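PDB 2Y7I: STM4351 from Salmonella enterica, which binds arginine with high specificity as a periplasmic binding protein, probably capturing it for uptake into the cell. Local coordinates for residues Thr15-Glu20 / Ile164-Lys169; Leu143-Asp148 / Glu155-Asp160; Pro77-Glu80 / Ser84-Gln87; Asp55-Ser60 / Asp67-Gly72. All blocks are in the same frame, centred on the assembly; numbering follows the deposited sequence.

Contact 1. Residues Thr15-Glu20 / Ile164-Lys169; sequences TYAPYE and IGKWLK. With ARG (arginine), chain C.
Ala-17 and Pro-18, at the crown of the loop Thr-15 to Glu-20, rest against Lys-166 of the facing helix. Followed from its start, the loop first serves the ligand. Thr-15 turns OG1 inward, where Glu-118 holds it by a hydrogen bond. The ring of Tyr-16 lies along the bound arginine: ligand CD sits 3.6 Å above one face, offset toward the rim, and ligand NE comes within 3.4 Å of Tyr-16 CD2. Ala-17 then directs its methyl at the helix, and Lys-166 lays its aliphatic chain alongside it, with Ala-17 CB 3.9 Å from Lys-166 CG and 3.8 Å from CE. Bends at chi2 (87°) and chi4 keep the lysine chain folded over this methyl. Pro-18, after a cis peptide bond, adds a looser touch of its CD on Lys-166 CB at 4.3 Å. The chain then turns back, and Tyr-19 and Glu-20 lie opposite the single residue Tyr-16, a classic beta bulge. This return delivers Glu-20 OE2 to ligand NH2, a hydrogen bond of 2.8 Å. The contact thus joins a loop leaving strand 7-12 to helix 161-168 of the other lobe, a closure across the cleft as in ligand-bound periplasmic binding proteins. Behind it, Ile-164 packs on strands 95-100 and 174-176, while Trp-167 stacks on Phe-146 of helix 142-150.

Contact 2. Residues Leu143-Asp148 / Glu155-Asp160; sequences LNAFTD and EGVFGD. With ARG (arginine), chain C.
Val-157 and Phe-146 cross at about a right angle: the valine points from its strand at the helix, and the end of the phenylalanine bends toward it. The two methyls of Val-157 divide the work. CG1, anti to the backbone N (chi1 169°), meets the ring obliquely, 3.7 Å from Phe-146 CE1. CG2 takes the position beside the backbone N and fits against the helix itself, 3.6 Å from Ala-145 O and 4.0 Å from Ala-145 CB. One forked residue therefore fills the angle between a flat ring and a small methyl, and Ala-145 lets helix and strand come close, their CA atoms 6.6 Å apart at Ala-145 and Val-157. On the outer side of the helix, Thr-147 OG1 donates to Leu-143 O at 3.0 Å, from the face of that carbonyl away from Thr-147 N. At the end of the strand Asp-160 OD2 accepts a 2.8 Å hydrogen bond from the amino N of the bound arginine. Tyr-16 OH and His-123 NE2 also bond to this oxygen, a gathering that would favour the charged carboxylate. The whole is one beta-alpha-beta crossover: helix 142-150 links strand 135-139 to strand 156-160, which lies between parallel strand 114-118 and antiparallel strand 95-100, and Val-98 of the latter lines the same apolar layer.

Contact 3. Residues Pro77-Glu80 / Ser84-Gln87; sequences PKRE and SFSQ. With ARG (arginine), chain C.
Phe-85 presents the edge of its ring to the short helix 77-80, with CE2 3.7 Å from Arg-79 CB and CD2 3.9 Å from Glu-80 CG. Both aliphatic carbons lie near the ring plane, so the phenylalanine wedges in edge-on and leaves the polar ends of its two neighbours to run elsewhere. The Glu-80 and Phe-85 side chains cross at about a right angle, carboxylate and ring planes 55° apart. Arg-79 sets off toward Phe-85 but, extended from CG to NE (chi3 -178°), carries its guanidinium away to the ligand. There it meets the carboxylate of the bound arginine edge to edge: Arg-79 NH1 donates to ligand OXT at 2.8 Å and NH2 to ligand O at 2.8 Å, the second bond nearly straight at 173°. The backbone carbonyls of Asp-74 and Gly-120 bond to NH1 and NH2 as well. Strand 84-85, from which Phe-85 comes, pairs with strand 194-195. The chemistry is thus divided along a single side chain, apolar at its root and ionic at its tip. Two bonds to the carboxylate fix the rotation of both groups, an arrangement well suited to reading the alpha-carboxylate of an amino acid ligand.

Contact 4. Residues Asp55-Ser60 / Asp67-Gly72; sequences DSLIPS and DAVIAG. With ZN (zinc ion), chain D; ZN (zinc ion), chain E; ARG (arginine), chain C.
The first turn of helix 57-62 lies over the strand beginning at Ala-68, with the CA atoms of Leu-57 and Val-69 6.9 Å apart. Leu-57 spans two residues: with CG beside the backbone N (chi1 -73°) and the chain extended at chi2 (172°), its CD1 touches Ala-71 CB at 3.6 Å and Val-69 CG1 at 4.0 Å, leucine and valine meeting at a slant. Val-69 CG2 is 3.9 Å from Leu-57 O. Just beyond, the backbone turns to the ligand. Ala-71 O accepts from NE of the bound arginine at 2.9 Å and, weakly, from NH2; Gly-72 O takes the ligand's amino N at 2.9 Å. The first residue of each segment binds a zinc ion: Asp-55 OD2 at 2.1 Å, with Asp-140, and Asp-67 OD2 at 2.1 Å, with His-9 and a water. Apolar packing by Leu-57 thus lies next to backbone carbonyls that bind the ligand, sharing its guanidinium with Glu-20 and its amino group with Asp-160.

In the fold
Contacts 3 and 4 lie on one side of the cleft, contact 2 on the other, and contact 1 spans it, with the bound arginine touching all four. Contacts 3 and 4 are neighbours, centres 12 Å apart, and join where Arg-79 CG meets Ile-58 CD1 at 3.6 Å. Contacts 1 and 2 have centres 11 Å apart and meet through Ile-164 CD1 and Phe-146 CZ at 3.7 Å. Contacts 2 and 3, with centres about 26 Å apart, do not touch; the ligand spans them, its amino group shared by contacts 2 and 4 and its carboxylate at contact 3. Contact 1, closing a chain loop that encloses the others, reaches contact 4 through Glu-20, beside Ala-71 and Gly-72.

Contact 1. Residues Thr15-Glu20 / Ile164-Lys169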
loop_
_atom_site.group_PDB
_atom_site.type_symbol
_atom_site.label_atom_id
_atom_site.label_comp_id
_atom_site.label_asym_id
_atom_site.label_seq_id
_atom_site.Cartn_x
_atom_site.Cartn_y
_atom_site.Cartn_z
ATOM N N THR A 15 5.080 -18.121 14.927
ATOM C CA THR A 15 6.381 -18.789 14.955
ATOM C C THR A 15 7.347 -18.115 13.981
ATOM O O THR A 15 8.449 -18.627 13.719
ATOM C CB THR A 15 6.210 -20.262 14.471
ATOM O OG1 THR A 15 5.530 -20.274 13.197
ATOM C CG2 THR A 15 5.390 -21.058 15.465
ATOM N N TYR A 16 6.935 -16.963 13.447
ATOM C CA TYR A 16 7.474 -16.465 12.181
ATOM C C TYR A 16 7.711 -14.949 12.154
ATOM O O TYR A 16 7.143 -14.252 11.324
ATOM C CB TYR A 16 6.508 -16.887 11.045
ATOM C CG TYR A 16 7.169 -17.272 9.725
ATOM C CD1 TYR A 16 8.209 -18.201 9.685
ATOM C CD2 TYR A 16 6.727 -16.724 8.512
ATOM C CE1 TYR A 16 8.817 -18.560 8.478
ATOM C CE2 TYR A 16 7.328 -17.073 7.300
ATOM C CZ TYR A 16 8.370 -17.998 7.294
ATOM O OH TYR A 16 8.968 -18.371 6.106
ATOM N N ALA A 17 8.551 -14.440 13.056
ATOM C CA ALA A 17 8.945 -13.029 13.028
ATOM C C ALA A 17 9.571 -12.727 11.674
ATOM O O ALA A 17 10.313 -13.567 11.158
ATOM C CB ALA A 17 9.955 -12.723 14.153
ATOM N N PRO A 18 9.297 -11.534 11.098
ATOM C CA PRO A 18 8.517 -10.402 11.625
ATOM C C PRO A 18 7.027 -10.399 11.249
ATOM O O PRO A 18 6.346 -9.401 11.497
ATOM C CB PRO A 18 9.180 -9.204 10.930
ATOM C CG PRO A 18 9.479 -9.747 9.555
ATOM C CD PRO A 18 9.873 -11.209 9.775
ATOM N N TYR A 19 6.545 -11.462 10.613
ATOM C CA TYR A 19 5.139 -11.556 10.209
ATOM C C TYR A 19 4.228 -11.673 11.446
ATOM O O TYR A 19 3.320 -10.877 11.629
ATOM C CB TYR A 19 4.937 -12.753 9.275
ATOM C CG TYR A 19 5.755 -12.693 7.995
ATOM C CD1 TYR A 19 5.313 -11.956 6.902
ATOM C CD2 TYR A 19 6.988 -13.356 7.890
ATOM C CE1 TYR A 19 6.060 -11.887 5.728
ATOM C CE2 TYR A 19 7.733 -13.299 6.724
ATOM C CZ TYR A 19 7.266 -12.563 5.655
ATOM O OH TYR A 19 7.996 -12.491 4.499
ATOM N N GLU A 20 4.501 -12.669 12.290
ATOM C CA GLU A 20 3.783 -12.867 13.552
ATOM C C GLU A 20 4.649 -13.681 14.481
ATOM O O GLU A 20 5.261 -14.673 14.068
ATOM C CB GLU A 20 2.433 -13.576 13.360
ATOM C CG GLU A 20 2.507 -14.832 12.480
ATOM C CD GLU A 20 2.183 -14.531 11.043
ATOM O OE1 GLU A 20 1.368 -13.610 10.831
ATOM O OE2 GLU A 20 2.734 -15.198 10.132
ATOM N N ILE A 164 14.085 -15.623 7.981
ATOM C CA ILE A 164 15.459 -16.111 8.170
ATOM C C ILE A 164 16.373 -14.935 8.521
ATOM O O ILE A 164 17.179 -15.006 9.468
ATOM C CB ILE A 164 15.969 -16.851 6.901
ATOM C CG1 ILE A 164 15.138 -18.119 6.562
ATOM C CG2 ILE A 164 17.485 -17.110 6.952
ATOM C CD1 ILE A 164 14.740 -18.988 7.712
ATOM N N GLY A 165 16.229 -13.845 7.769
ATOM C CA GLY A 165 16.998 -12.621 8.003
ATOM C C GLY A 165 16.836 -12.128 9.423
ATOM O O GLY A 165 17.816 -11.748 10.084
ATOM N N LYS A 166 15.596 -12.144 9.909
ATOM C CA LYS A 166 15.316 -11.716 11.278
ATOM C C LYS A 166 16.041 -12.596 12.307
ATOM O O LYS A 166 16.678 -12.089 13.227
ATOM C CB LYS A 166 13.799 -11.673 11.522
ATOM C CG LYS A 166 13.383 -11.401 12.952
ATOM C CD LYS A 166 13.286 -9.905 13.239
ATOM C CE LYS A 166 12.239 -9.630 14.320
ATOM N NZ LYS A 166 12.778 -9.912 15.684
ATOM N N TRP A 167 15.953 -13.912 12.133
ATOM C CA TRP A 167 16.607 -14.865 13.035
ATOM C C TRP A 167 18.113 -14.631 13.062
ATOM O O TRP A 167 18.752 -14.729 14.122
ATOM C CB TRP A 167 16.290 -16.307 12.599
ATOM C CG TRP A 167 16.891 -17.363 13.508
ATOM C CD1 TRP A 167 16.417 -17.772 14.728
ATOM C CD2 TRP A 167 18.089 -18.113 13.272
ATOM N NE1 TRP A 167 17.244 -18.731 15.262
ATOM C CE2 TRP A 167 18.271 -18.969 14.383
ATOM C CE3 TRP A 167 19.021 -18.154 12.219
ATOM C CZ2 TRP A 167 19.356 -19.852 14.482
ATOM C CZ3 TRP A 167 20.099 -19.039 12.313
ATOM C CH2 TRP A 167 20.255 -19.876 13.442
ATOM N N LEU A 168 18.672 -14.295 11.896
ATOM C CA LEU A 168 20.118 -14.112 11.746
ATOM C C LEU A 168 20.680 -12.974 12.572
ATOM O O LEU A 168 21.853 -12.995 12.945
ATOM C CB LEU A 168 20.488 -13.896 10.280
ATOM C CG LEU A 168 20.624 -15.169 9.450
ATOM C CD1 LEU A 168 20.973 -14.809 8.023
ATOM C CD2 LEU A 168 21.694 -16.098 10.055
ATOM N N LYS A 169 19.844 -11.982 12.854
ATOM C CA LYS A 169 20.254 -10.848 13.679
ATOM C C LYS A 169 20.884 -11.296 15.003
ATOM O O LYS A 169 21.807 -10.648 15.502
ATOM C CB LYS A 169 19.087 -9.872 13.889
ATOM C CG LYS A 169 18.803 -8.995 12.658
ATOM C CD LYS A 169 17.511 -8.191 12.776
ATOM C CE LYS A 169 17.532 -7.006 11.811
ATOM N NZ LYS A 169 16.162 -6.551 11.402
HETATM N N ARG C . 5.251 -18.086 3.167
HETATM C CA ARG C . 5.332 -19.558 3.423
HETATM C C ARG C . 4.050 -20.234 2.952
HETATM O O ARG C . 3.900 -21.445 3.101
HETATM C CB ARG C . 5.571 -19.851 4.919
HETATM C CG ARG C . 4.541 -19.199 5.859
HETATM C CD ARG C . 4.720 -19.629 7.314
HETATM N NE ARG C . 3.954 -18.744 8.196
HETATM C CZ ARG C . 3.873 -18.863 9.519
HETATM N NH1 ARG C . 4.506 -19.845 10.166
HETATM N NH2 ARG C . 3.154 -17.996 10.200
HETATM O OXT ARG C . 3.129 -19.574 2.436
#

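Contact 2. Residues Leu143-Asp148 / Glu155-Asp160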
loop_
_atom_site.group_PDB
_atom_site.type_symbol
_atom_site.label_atom_id
_atom_site.label_comp_id
_atom_site.label_asym_id
_atom_site.label_seq_id
_atom_site.Cartn_x
_atom_site.Cartn_y
_atom_site.Cartn_z
ATOM N N LEU A 143 10.709 -22.279 15.126
ATOM C CA LEU A 143 11.501 -22.183 16.362
ATOM C C LEU A 143 12.208 -23.503 16.734
ATOM O O LEU A 143 13.379 -23.514 17.131
ATOM C CB LEU A 143 10.658 -21.681 17.552
ATOM C CG LEU A 143 9.707 -20.478 17.445
ATOM C CD1 LEU A 143 9.298 -19.980 18.845
ATOM C CD2 LEU A 143 10.261 -19.324 16.606
ATOM N N ASN A 144 11.495 -24.617 16.604
ATOM C CA ASN A 144 12.103 -25.929 16.840
ATOM C C ASN A 144 13.150 -26.276 15.780
ATOM O O ASN A 144 14.139 -26.949 16.067
ATOM C CB ASN A 144 11.026 -27.007 16.858
ATOM C CG ASN A 144 9.996 -26.776 17.949
ATOM O OD1 ASN A 144 8.815 -26.617 17.670
ATOM N ND2 ASN A 144 10.448 -26.749 19.194
ATOM N N ALA A 145 12.895 -25.837 14.552
ATOM C CA ALA A 145 13.817 -26.033 13.425
ATOM C C ALA A 145 15.147 -25.327 13.704
ATOM O O ALA A 145 16.221 -25.936 13.605
ATOM C CB ALA A 145 13.192 -25.526 12.127
ATOM N N PHE A 146 15.072 -24.052 14.085
ATOM C CA PHE A 146 16.277 -23.281 14.454
ATOM C C PHE A 146 17.056 -23.906 15.610
ATOM O O PHE A 146 18.290 -23.994 15.566
ATOM C CB PHE A 146 15.919 -21.826 14.773
ATOM C CG PHE A 146 15.514 -21.020 13.568
ATOM C CD1 PHE A 146 16.296 -21.027 12.413
ATOM C CD2 PHE A 146 14.356 -20.250 13.587
ATOM C CE1 PHE A 146 15.931 -20.286 11.301
ATOM C CE2 PHE A 146 13.976 -19.505 12.476
ATOM C CZ PHE A 146 14.764 -19.523 11.327
ATOM N N THR A 147 16.342 -24.357 16.639
ATOM C CA THR A 147 16.973 -25.059 17.750
ATOM C C THR A 147 17.759 -26.269 17.252
ATOM O O THR A 147 18.904 -26.493 17.658
ATOM C CB THR A 147 15.929 -25.495 18.809
ATOM O OG1 THR A 147 15.241 -24.337 19.288
ATOM C CG2 THR A 147 16.597 -26.199 19.986
ATOM N N ASP A 148 17.134 -27.044 16.372
ATOM C CA ASP A 148 17.767 -28.231 15.806
ATOM C C ASP A 148 18.940 -27.911 14.891
ATOM O O ASP A 148 19.888 -28.691 14.803
ATOM C CB ASP A 148 16.736 -29.089 15.082
ATOM C CG ASP A 148 16.002 -30.035 16.025
ATOM O OD1 ASP A 148 16.134 -29.893 17.261
ATOM O OD2 ASP A 148 15.294 -30.934 15.529
ATOM N N GLU A 155 21.485 -29.431 8.887
ATOM C CA GLU A 155 22.488 -28.614 8.207
ATOM C C GLU A 155 21.953 -27.264 7.747
ATOM O O GLU A 155 22.721 -26.323 7.549
ATOM C CB GLU A 155 23.128 -29.371 7.041
ATOM C CG GLU A 155 24.030 -30.508 7.507
ATOM C CD GLU A 155 25.131 -30.018 8.437
ATOM O OE1 GLU A 155 26.122 -29.457 7.933
ATOM O OE2 GLU A 155 25.007 -30.190 9.671
ATOM N N GLY A 156 20.637 -27.172 7.581
ATOM C CA GLY A 156 20.022 -25.913 7.187
ATOM C C GLY A 156 18.577 -25.803 7.630
ATOM O O GLY A 156 17.977 -26.770 8.093
ATOM N N VAL A 157 18.041 -24.597 7.504
ATOM C CA VAL A 157 16.620 -24.325 7.717
ATOM C C VAL A 157 16.201 -23.468 6.531
ATOM O O VAL A 157 16.905 -22.533 6.172
ATOM C CB VAL A 157 16.340 -23.629 9.078
ATOM C CG1 VAL A 157 14.873 -23.121 9.143
ATOM C CG2 VAL A 157 16.590 -24.604 10.260
ATOM N N PHE A 158 15.079 -23.826 5.909
ATOM C CA PHE A 158 14.637 -23.253 4.630
ATOM C C PHE A 158 13.312 -22.527 4.862
ATOM O O PHE A 158 12.359 -23.131 5.359
ATOM C CB PHE A 158 14.487 -24.413 3.631
ATOM C CG PHE A 158 14.062 -24.021 2.242
ATOM C CD1 PHE A 158 14.748 -23.052 1.512
ATOM C CD2 PHE A 158 13.010 -24.703 1.632
ATOM C CE1 PHE A 158 14.359 -22.724 0.200
ATOM C CE2 PHE A 158 12.612 -24.397 0.317
ATOM C CZ PHE A 158 13.286 -23.402 -0.396
ATOM N N GLY A 159 13.277 -21.228 4.546
ATOM C CA GLY A 159 12.091 -20.393 4.774
ATOM C C GLY A 159 12.120 -19.051 4.060
ATOM O O GLY A 159 12.978 -18.822 3.189
ATOM N N ASP A 160 11.191 -18.155 4.420
ATOM C CA ASP A 160 11.125 -16.829 3.782
ATOM C C ASP A 160 12.318 -15.977 4.186
ATOM O O ASP A 160 12.761 -16.020 5.333
ATOM C CB ASP A 160 9.798 -16.099 4.087
ATOM C CG ASP A 160 8.618 -16.682 3.307
ATOM O OD1 ASP A 160 8.463 -16.365 2.115
ATOM O OD2 ASP A 160 7.842 -17.465 3.875
HETATM N N ARG C . 5.251 -18.086 3.167
HETATM C CA ARG C . 5.332 -19.558 3.423
HETATM C C ARG C . 4.050 -20.234 2.952
HETATM O O ARG C . 3.900 -21.445 3.101
HETATM C CB ARG C . 5.571 -19.851 4.919
HETATM C CG ARG C . 4.541 -19.199 5.859
HETATM C CD ARG C . 4.720 -19.629 7.314
HETATM N NE ARG C . 3.954 -18.744 8.196
HETATM C CZ ARG C . 3.873 -18.863 9.519
HETATM N NH1 ARG C . 4.506 -19.845 10.166
HETATM N NH2 ARG C . 3.154 -17.996 10.200
HETATM O OXT ARG C . 3.129 -19.574 2.436
#

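Contact 3. Residues Pro77-Glu80 / Ser84-Gln87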
loop_
_atom_site.group_PDB
_atom_site.type_symbol
_atom_site.label_atom_id
_atom_site.label_comp_id
_atom_site.label_asym_id
_atom_site.label_seq_id
_atom_site.Cartn_x
_atom_site.Cartn_y
_atom_site.Cartn_z
ATOM N N PRO A 77 -2.014 -21.881 -5.767
ATOM C CA PRO A 77 -3.163 -22.530 -6.418
ATOM C C PRO A 77 -3.767 -23.649 -5.564
ATOM O O PRO A 77 -4.984 -23.796 -5.519
ATOM C CB PRO A 77 -2.565 -23.124 -7.701
ATOM C CG PRO A 77 -1.340 -22.331 -7.969
ATOM C CD PRO A 77 -0.806 -21.914 -6.615
ATOM N N LYS A 78 -2.925 -24.420 -4.880
ATOM C CA LYS A 78 -3.427 -25.471 -3.985
ATOM C C LYS A 78 -4.306 -24.919 -2.870
ATOM O O LYS A 78 -5.335 -25.494 -2.540
ATOM C CB LYS A 78 -2.281 -26.291 -3.383
ATOM C CG LYS A 78 -2.036 -27.624 -4.080
ATOM C CD LYS A 78 -0.763 -28.298 -3.532
ATOM C CE LYS A 78 -0.871 -29.822 -3.619
ATOM N NZ LYS A 78 0.466 -30.492 -3.608
ATOM N N ARG A 79 -3.897 -23.805 -2.284
ATOM C CA ARG A 79 -4.675 -23.221 -1.209
ATOM C C ARG A 79 -5.951 -22.581 -1.744
ATOM O O ARG A 79 -6.980 -22.600 -1.072
ATOM C CB ARG A 79 -3.842 -22.234 -0.406
ATOM C CG ARG A 79 -2.703 -22.919 0.346
ATOM C CD ARG A 79 -1.730 -21.916 0.931
ATOM N NE ARG A 79 -0.631 -22.595 1.610
ATOM C CZ ARG A 79 0.552 -22.039 1.832
ATOM N NH1 ARG A 79 0.775 -20.786 1.432
ATOM N NH2 ARG A 79 1.507 -22.725 2.458
ATOM N N GLU A 80 -5.879 -22.045 -2.963
ATOM C CA GLU A 80 -7.046 -21.435 -3.611
ATOM C C GLU A 80 -8.170 -22.441 -3.906
ATOM O O GLU A 80 -9.322 -22.051 -4.090
ATOM C CB GLU A 80 -6.635 -20.702 -4.888
ATOM C CG GLU A 80 -5.842 -19.424 -4.647
ATOM C CD GLU A 80 -5.373 -18.771 -5.938
ATOM O OE1 GLU A 80 -5.311 -19.464 -6.975
ATOM O OE2 GLU A 80 -5.057 -17.563 -5.917
ATOM N N SER A 84 -10.875 -19.027 0.143
ATOM C CA SER A 84 -10.910 -17.791 -0.632
ATOM C C SER A 84 -9.880 -16.810 -0.074
ATOM O O SER A 84 -9.831 -16.584 1.135
ATOM C CB SER A 84 -12.299 -17.166 -0.573
ATOM O OG SER A 84 -13.244 -17.988 -1.227
ATOM N N PHE A 85 -9.052 -16.238 -0.945
ATOM C CA PHE A 85 -8.115 -15.200 -0.521
ATOM C C PHE A 85 -8.575 -13.792 -0.878
ATOM O O PHE A 85 -9.257 -13.578 -1.881
ATOM C CB PHE A 85 -6.739 -15.413 -1.140
ATOM C CG PHE A 85 -5.947 -16.537 -0.519
ATOM C CD1 PHE A 85 -5.293 -16.363 0.698
ATOM C CD2 PHE A 85 -5.823 -17.755 -1.177
ATOM C CE1 PHE A 85 -4.533 -17.398 1.267
ATOM C CE2 PHE A 85 -5.069 -18.792 -0.624
ATOM C CZ PHE A 85 -4.425 -18.611 0.600
ATOM N N SER A 86 -8.176 -12.844 -0.037
ATOM C CA SER A 86 -8.216 -11.434 -0.358
ATOM C C SER A 86 -7.231 -11.127 -1.484
ATOM O O SER A 86 -6.452 -11.987 -1.909
ATOM C CB SER A 86 -7.816 -10.602 0.861
ATOM O OG SER A 86 -6.455 -10.849 1.208
ATOM N N GLN A 87 -7.293 -9.890 -1.959
ATOM C CA GLN A 87 -6.244 -9.295 -2.769
ATOM C C GLN A 87 -4.914 -9.485 -2.023
ATOM O O GLN A 87 -4.904 -9.616 -0.789
ATOM C CB GLN A 87 -6.530 -7.796 -2.936
ATOM C CG GLN A 87 -6.542 -7.040 -1.593
ATOM C CD GLN A 87 -6.763 -5.559 -1.747
ATOM O OE1 GLN A 87 -5.820 -4.800 -1.984
ATOM N NE2 GLN A 87 -8.008 -5.135 -1.613
HETATM N N ARG C . 5.251 -18.086 3.167
HETATM C CA ARG C . 5.332 -19.558 3.423
HETATM C C ARG C . 4.050 -20.234 2.952
HETATM O O ARG C . 3.900 -21.445 3.101
HETATM C CB ARG C . 5.571 -19.851 4.919
HETATM C CG ARG C . 4.541 -19.199 5.859
HETATM C CD ARG C . 4.720 -19.629 7.314
HETATM N NE ARG C . 3.954 -18.744 8.196
HETATM C CZ ARG C . 3.873 -18.863 9.519
HETATM N NH1 ARG C . 4.506 -19.845 10.166
HETATM N NH2 ARG C . 3.154 -17.996 10.200
HETATM O OXT ARG C . 3.129 -19.574 2.436
#

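Contact 4. Residues Asp55-Ser60 / Asp67-Gly72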
loop_
_atom_site.group_PDB
_atom_site.type_symbol
_atom_site.label_atom_id
_atom_site.label_comp_id
_atom_site.label_asym_id
_atom_site.label_seq_id
_atom_site.Cartn_x
_atom_site.Cartn_y
_atom_site.Cartn_z
ATOM N N ASP A 55 0.195 -25.549 9.638
ATOM C CA ASP A 55 -0.468 -26.577 8.819
ATOM C C ASP A 55 -1.906 -26.875 9.238
ATOM O O ASP A 55 -2.632 -27.560 8.508
ATOM C CB ASP A 55 0.355 -27.871 8.810
ATOM C CG ASP A 55 0.468 -28.517 10.188
ATOM O OD1 ASP A 55 0.108 -27.887 11.206
ATOM O OD2 ASP A 55 0.927 -29.676 10.250
ATOM N N SER A 56 -2.314 -26.380 10.411
ATOM C CA SER A 56 -3.672 -26.614 10.915
ATOM C C SER A 56 -4.622 -25.451 10.614
ATOM O O SER A 56 -5.816 -25.533 10.918
ATOM C CB SER A 56 -3.657 -26.872 12.429
ATOM O OG SER A 56 -3.445 -25.655 13.135
ATOM N N LEU A 57 -4.093 -24.388 10.015
ATOM C CA LEU A 57 -4.856 -23.143 9.868
ATOM C C LEU A 57 -5.962 -23.248 8.830
ATOM O O LEU A 57 -7.106 -22.877 9.102
ATOM C CB LEU A 57 -3.932 -21.971 9.544
ATOM C CG LEU A 57 -3.042 -21.445 10.678
ATOM C CD1 LEU A 57 -2.060 -20.436 10.112
ATOM C CD2 LEU A 57 -3.870 -20.843 11.831
ATOM N N ILE A 58 -5.613 -23.721 7.636
ATOM C CA ILE A 58 -6.635 -23.913 6.601
ATOM C C ILE A 58 -7.742 -24.901 7.023
ATOM O O ILE A 58 -8.921 -24.575 6.892
ATOM C CB ILE A 58 -6.019 -24.204 5.215
ATOM C CG1 ILE A 58 -5.488 -22.887 4.630
ATOM C CG2 ILE A 58 -7.056 -24.828 4.255
ATOM C CD1 ILE A 58 -4.536 -23.063 3.467
ATOM N N PRO A 59 -7.371 -26.099 7.544
ATOM C CA PRO A 59 -8.385 -27.025 8.058
ATOM C C PRO A 59 -9.305 -26.445 9.138
ATOM O O PRO A 59 -10.520 -26.661 9.083
ATOM C CB PRO A 59 -7.552 -28.175 8.628
ATOM C CG PRO A 59 -6.326 -28.175 7.814
ATOM C CD PRO A 59 -6.044 -26.741 7.456
ATOM N N SER A 60 -8.743 -25.705 10.093
ATOM C CA SER A 60 -9.541 -25.073 11.143
ATOM C C SER A 60 -10.455 -23.982 10.589
ATOM O O SER A 60 -11.584 -23.831 11.043
ATOM C CB SER A 60 -8.640 -24.501 12.241
ATOM O OG SER A 60 -7.991 -25.534 12.955
ATOM N N ASP A 67 -12.836 -16.827 11.624
ATOM C CA ASP A 67 -13.392 -16.160 10.455
ATOM C C ASP A 67 -12.382 -16.007 9.330
ATOM O O ASP A 67 -12.749 -16.019 8.160
ATOM C CB ASP A 67 -13.903 -14.778 10.849
ATOM C CG ASP A 67 -14.929 -14.842 11.936
ATOM O OD1 ASP A 67 -15.962 -15.514 11.725
ATOM O OD2 ASP A 67 -14.686 -14.253 13.012
ATOM N N ALA A 68 -11.113 -15.856 9.694
ATOM C CA ALA A 68 -10.079 -15.530 8.724
ATOM C C ALA A 68 -8.719 -16.014 9.205
ATOM O O ALA A 68 -8.530 -16.292 10.388
ATOM C CB ALA A 68 -10.053 -14.021 8.454
ATOM N N VAL A 69 -7.790 -16.142 8.267
ATOM C CA VAL A 69 -6.427 -16.555 8.572
ATOM C C VAL A 69 -5.493 -15.516 7.985
ATOM O O VAL A 69 -5.644 -15.116 6.820
ATOM C CB VAL A 69 -6.115 -17.967 7.988
ATOM C CG1 VAL A 69 -4.621 -18.223 7.889
ATOM C CG2 VAL A 69 -6.769 -19.050 8.842
ATOM N N ILE A 70 -4.548 -15.059 8.804
ATOM C CA ILE A 70 -3.428 -14.262 8.317
ATOM C C ILE A 70 -2.150 -14.841 8.934
ATOM O O ILE A 70 -2.057 -14.990 10.164
ATOM C CB ILE A 70 -3.636 -12.737 8.584
ATOM C CG1 ILE A 70 -2.668 -11.891 7.741
ATOM C CG2 ILE A 70 -3.555 -12.391 10.097
ATOM C CD1 ILE A 70 -2.891 -10.359 7.864
ATOM N N ALA A 71 -1.193 -15.227 8.088
ATOM C CA ALA A 71 -0.007 -15.948 8.582
ATOM C C ALA A 71 1.159 -16.011 7.601
ATOM O O ALA A 71 1.754 -17.075 7.403
ATOM C CB ALA A 71 -0.400 -17.375 9.028
ATOM N N GLY A 72 1.488 -14.876 6.985
ATOM C CA GLY A 72 2.524 -14.841 5.961
ATOM C C GLY A 72 2.250 -15.872 4.878
ATOM O O GLY A 72 3.175 -16.472 4.348
HETATM ZN ZN ZN D . 1.079 -30.250 12.224
HETATM ZN ZN ZN E . -15.790 -15.010 14.577
HETATM N N ARG C . 5.251 -18.086 3.167
HETATM C CA ARG C . 5.332 -19.558 3.423
HETATM C C ARG C . 4.050 -20.234 2.952
HETATM O O ARG C . 3.900 -21.445 3.101
HETATM C CB ARG C . 5.571 -19.851 4.919
HETATM C CG ARG C . 4.541 -19.199 5.859
HETATM C CD ARG C . 4.720 -19.629 7.314
HETATM N NE ARG C . 3.954 -18.744 8.196
HETATM C CZ ARG C . 3.873 -18.863 9.519
HETATM N NH1 ARG C . 4.506 -19.845 10.166
HETATM N NH2 ARG C . 3.154 -17.996 10.200
HETATM O OXT ARG C . 3.129 -19.574 2.436
HETATM O O HOH W 1 -15.377 -17.124 14.653
#